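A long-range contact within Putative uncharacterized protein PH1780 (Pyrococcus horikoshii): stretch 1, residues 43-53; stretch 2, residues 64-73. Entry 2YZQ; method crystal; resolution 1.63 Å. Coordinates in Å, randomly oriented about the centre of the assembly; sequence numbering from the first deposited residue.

Stretch 1 (43-53) KLVGIISVKRI
Stretch 2 (64-73) MLVKRDVPVV

Two segments of one chain meet here through a single antiparallel bridge: a strand spanning Leu44 to Ser49 runs against an irregular, mostly extended segment that enters a strand of its own only at Val72. The register is set by Ile47 opposite Lys67, with CA atoms 5.7 Å apart; Gly46 faces Arg68 (CA to CA 4.3 Å) and Ile48 faces Val66 (CA to CA 4.9 Å). The two stretches bury 586 Å² against each other, both sides summed.

Lys43 (phi/psi -80/146) stays out of reach. Leu44 (-66/132) begins the contact, its CA-to-CB bond pointing toward the partner. With chi1 t and chi2 p, its CD2 lies 3.4 Å from Val72 CG1 and 4.3 Å from Val70 CG2; both valines also point toward stretch 1, with chi1 m, so the three side chains form a small apolar cluster.

Val45 (-127/-2, chi1 m) leaves the extended path, and the nearest its side chain comes is Val45 CG2 to Val66 CG1, 5.6 Å. Gly46 follows at 155/-168, angles that by themselves call for glycine, because a CB would jam against the preceding carbonyl oxygen. The partner leaves no room either: an ideal CB would sit 2.7 Å from Lys67 O and 2.7 Å from Val66 CG1. The bare CA instead approaches Lys67 O to 3.2 Å. The rule is plain: close backbone approach and an unusual turn of phi are met by one residue without a side chain.

Ile47 (-141/147, chi1 t, chi2 t) returns to extended geometry and makes the bridge. Its N donates to Lys67 O at 3.2 Å, and Lys67 N donates to Ile47 O, also at 3.2 Å, with angles of 154° and 157°. Lys67 matches it with an extended backbone (-93/126). The Ile47 side chain leaves sideways, yet its CG2 packs 3.3 Å from Val70 CG1 and 3.4 Å from Lys67 CG. The lysine thus contributes its aliphatic portion to the contact while its end leads away (chi1 p, chi2 t, chi3 m, chi4 t).

Ile48 (-125/130, chi1 t, chi2 p) also starts sideways, but its end comes nearer: CD1 reaches 3.2 Å from Leu65 O and 3.8 Å from Leu65 CB. Its CB lies 4.2 Å from Val66 CG2, while the other methyl of that valine, CG1, sits 3.4 Å from Ile47 O. Val66 (-87/134, chi1 t) thus packs along the strand, touching Gly46, Ile47 and Ile48.

Ser49 (-103/147, chi1 p) ends the strand, and the chain turns through Val50 (-65/-37) and Lys51 (-61/-36), neither touching the partner. The turn brings Arg52 (-78/60) back, with CB pointing toward stretch 2. Its t, t, m side chain puts CD 3.1 Å from Leu65 O, and NH1 donates a weak hydrogen bond to Leu65 O at 3.3 Å. Lys67 CB meets the guanidinium edge, 3.4 Å from NH1. The CA-to-CB bond of Ile53 points away; Ile53 O lies 3.9 Å from Leu65 CD1 (Leu65 -90/-2, chi1 m, chi2 t).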

# COMPACT_ATOMS: atom_id res chain seq x y z
N LYS A 43 -26.94 0.24 6.79
CA LYS A 43 -25.94 -0.54 7.52
C LYS A 43 -24.92 -1.12 6.55
O LYS A 43 -25.25 -1.47 5.42
CB LYS A 43 -26.61 -1.67 8.29
CG LYS A 43 -27.65 -1.21 9.30
CD LYS A 43 -28.14 -2.36 10.15
CE LYS A 43 -29.19 -1.91 11.15
NZ LYS A 43 -30.39 -1.35 10.47
N LEU A 44 -23.67 -1.21 6.99
CA LEU A 44 -22.60 -1.75 6.16
C LEU A 44 -22.82 -3.23 5.88
O LEU A 44 -23.09 -4.01 6.79
CB LEU A 44 -21.25 -1.56 6.86
CG LEU A 44 -20.01 -2.03 6.10
CD1 LEU A 44 -19.74 -1.14 4.90
CD2 LEU A 44 -18.82 -2.02 7.05
N VAL A 45 -22.69 -3.61 4.61
CA VAL A 45 -22.85 -5.00 4.21
C VAL A 45 -21.64 -5.48 3.41
O VAL A 45 -21.57 -6.64 3.03
CB VAL A 45 -24.14 -5.21 3.38
CG1 VAL A 45 -25.36 -4.90 4.23
CG2 VAL A 45 -24.13 -4.33 2.14
N GLY A 46 -20.69 -4.57 3.17
CA GLY A 46 -19.50 -4.94 2.43
C GLY A 46 -18.82 -3.77 1.73
O GLY A 46 -19.14 -2.61 1.99
N ILE A 47 -17.88 -4.08 0.85
CA ILE A 47 -17.17 -3.05 0.10
C ILE A 47 -16.95 -3.51 -1.34
O ILE A 47 -16.79 -4.70 -1.60
CB ILE A 47 -15.80 -2.73 0.75
CG1 ILE A 47 -15.22 -1.45 0.14
CG2 ILE A 47 -14.83 -3.88 0.53
CD1 ILE A 47 -14.00 -0.93 0.87
N ILE A 48 -16.97 -2.57 -2.27
CA ILE A 48 -16.76 -2.88 -3.67
C ILE A 48 -15.60 -2.06 -4.23
O ILE A 48 -15.55 -0.84 -4.05
CB ILE A 48 -18.04 -2.62 -4.51
CG1 ILE A 48 -17.81 -3.06 -5.96
CG2 ILE A 48 -18.41 -1.14 -4.46
CD1 ILE A 48 -17.54 -4.54 -6.11
N SER A 49 -14.67 -2.73 -4.90
CA SER A 49 -13.51 -2.07 -5.48
C SER A 49 -13.67 -1.88 -6.98
O SER A 49 -14.28 -2.71 -7.65
CB SER A 49 -12.25 -2.88 -5.19
OG SER A 49 -12.37 -4.20 -5.70
N VAL A 50 -13.11 -0.79 -7.50
CA VAL A 50 -13.19 -0.50 -8.93
C VAL A 50 -12.44 -1.55 -9.74
O VAL A 50 -12.87 -1.93 -10.83
CB VAL A 50 -12.62 0.90 -9.24
CG1 VAL A 50 -11.16 0.97 -8.83
CG2 VAL A 50 -12.77 1.21 -10.72
N LYS A 51 -11.32 -2.03 -9.20
CA LYS A 51 -10.51 -3.04 -9.89
C LYS A 51 -11.31 -4.32 -10.11
O LYS A 51 -11.15 -4.98 -11.14
CB LYS A 51 -9.25 -3.35 -9.08
CG LYS A 51 -8.16 -2.30 -9.19
CD LYS A 51 -6.91 -2.72 -8.43
CE LYS A 51 -5.77 -1.74 -8.64
NZ LYS A 51 -5.36 -1.68 -10.07
N ARG A 52 -12.15 -4.67 -9.15
CA ARG A 52 -12.96 -5.87 -9.26
C ARG A 52 -14.14 -5.63 -10.20
O ARG A 52 -15.30 -5.76 -9.80
CB ARG A 52 -13.47 -6.31 -7.88
CG ARG A 52 -14.11 -7.68 -7.87
CD ARG A 52 -14.53 -8.09 -6.46
NE ARG A 52 -13.41 -7.99 -5.52
CZ ARG A 52 -13.48 -8.36 -4.24
NH1 ARG A 52 -14.61 -8.85 -3.75
NH2 ARG A 52 -12.42 -8.22 -3.46
N ILE A 53 -13.83 -5.28 -11.44
CA ILE A 53 -14.86 -5.02 -12.44
C ILE A 53 -15.71 -6.27 -12.66
O ILE A 53 -15.40 -7.31 -12.05
CB ILE A 53 -14.23 -4.60 -13.79
CG1 ILE A 53 -13.30 -5.71 -14.30
CG2 ILE A 53 -13.45 -3.31 -13.62
CD1 ILE A 53 -12.68 -5.42 -15.65
N MET A 64 -22.38 -11.96 -6.71
CA MET A 64 -22.18 -10.62 -6.23
C MET A 64 -20.69 -10.30 -6.20
O MET A 64 -19.87 -11.12 -5.79
CB MET A 64 -22.76 -10.49 -4.82
CG MET A 64 -22.81 -9.07 -4.29
SD MET A 64 -23.78 -7.99 -5.35
CE MET A 64 -25.42 -8.26 -4.70
N LEU A 65 -20.33 -9.10 -6.65
CA LEU A 65 -18.93 -8.68 -6.69
C LEU A 65 -18.48 -8.00 -5.41
O LEU A 65 -17.31 -7.63 -5.27
CB LEU A 65 -18.71 -7.75 -7.88
CG LEU A 65 -19.07 -8.29 -9.26
CD1 LEU A 65 -18.88 -7.22 -10.32
CD2 LEU A 65 -18.21 -9.51 -9.58
N VAL A 66 -19.40 -7.83 -4.46
CA VAL A 66 -19.08 -7.19 -3.19
C VAL A 66 -18.55 -8.19 -2.18
O VAL A 66 -19.10 -9.28 -2.02
CB VAL A 66 -20.33 -6.51 -2.59
CG1 VAL A 66 -19.96 -5.77 -1.31
CG2 VAL A 66 -20.95 -5.55 -3.60
N LYS A 67 -17.47 -7.83 -1.49
CA LYS A 67 -16.89 -8.71 -0.47
C LYS A 67 -17.50 -8.35 0.88
O LYS A 67 -17.47 -7.19 1.30
CB LYS A 67 -15.36 -8.57 -0.43
CG LYS A 67 -14.85 -7.17 -0.17
CD LYS A 67 -13.33 -7.16 -0.01
CE LYS A 67 -12.91 -7.99 1.19
NZ LYS A 67 -11.43 -8.00 1.39
N ARG A 68 -18.05 -9.35 1.56
CA ARG A 68 -18.70 -9.14 2.85
C ARG A 68 -17.76 -9.11 4.05
O ARG A 68 -17.95 -8.33 4.98
CB ARG A 68 -19.76 -10.23 3.08
CG ARG A 68 -19.18 -11.61 3.35
CD ARG A 68 -20.28 -12.64 3.58
NE ARG A 68 -21.03 -12.94 2.36
CZ ARG A 68 -20.50 -13.49 1.27
NH1 ARG A 68 -19.21 -13.80 1.24
NH2 ARG A 68 -21.26 -13.72 0.21
N ASP A 69 -16.74 -9.97 4.04
CA ASP A 69 -15.80 -10.04 5.14
C ASP A 69 -14.75 -8.93 5.10
O ASP A 69 -13.60 -9.17 4.74
CB ASP A 69 -15.10 -11.41 5.14
CG ASP A 69 -14.23 -11.61 6.37
OD1 ASP A 69 -14.77 -11.58 7.50
OD2 ASP A 69 -13.00 -11.81 6.21
N VAL A 70 -15.17 -7.72 5.45
CA VAL A 70 -14.27 -6.57 5.46
C VAL A 70 -14.02 -6.10 6.89
O VAL A 70 -14.93 -6.11 7.72
CB VAL A 70 -14.85 -5.39 4.65
CG1 VAL A 70 -15.10 -5.82 3.22
CG2 VAL A 70 -16.14 -4.90 5.29
N PRO A 71 -12.78 -5.69 7.20
CA PRO A 71 -12.46 -5.23 8.56
C PRO A 71 -13.21 -3.95 8.92
O PRO A 71 -13.29 -3.02 8.11
CB PRO A 71 -10.95 -5.03 8.50
CG PRO A 71 -10.71 -4.65 7.07
CD PRO A 71 -11.60 -5.62 6.33
N VAL A 72 -13.75 -3.91 10.13
CA VAL A 72 -14.49 -2.75 10.60
C VAL A 72 -14.08 -2.35 12.01
O VAL A 72 -13.71 -3.20 12.83
CB VAL A 72 -16.02 -3.01 10.60
CG1 VAL A 72 -16.50 -3.33 9.20
CG2 VAL A 72 -16.35 -4.14 11.55
N VAL A 73 -14.13 -1.05 12.29
CA VAL A 73 -13.79 -0.53 13.61
C VAL A 73 -14.70 0.66 13.88
O VAL A 73 -15.47 1.07 13.02
CB VAL A 73 -12.33 -0.02 13.66
CG1 VAL A 73 -11.36 -1.16 13.39
CG2 VAL A 73 -12.13 1.10 12.65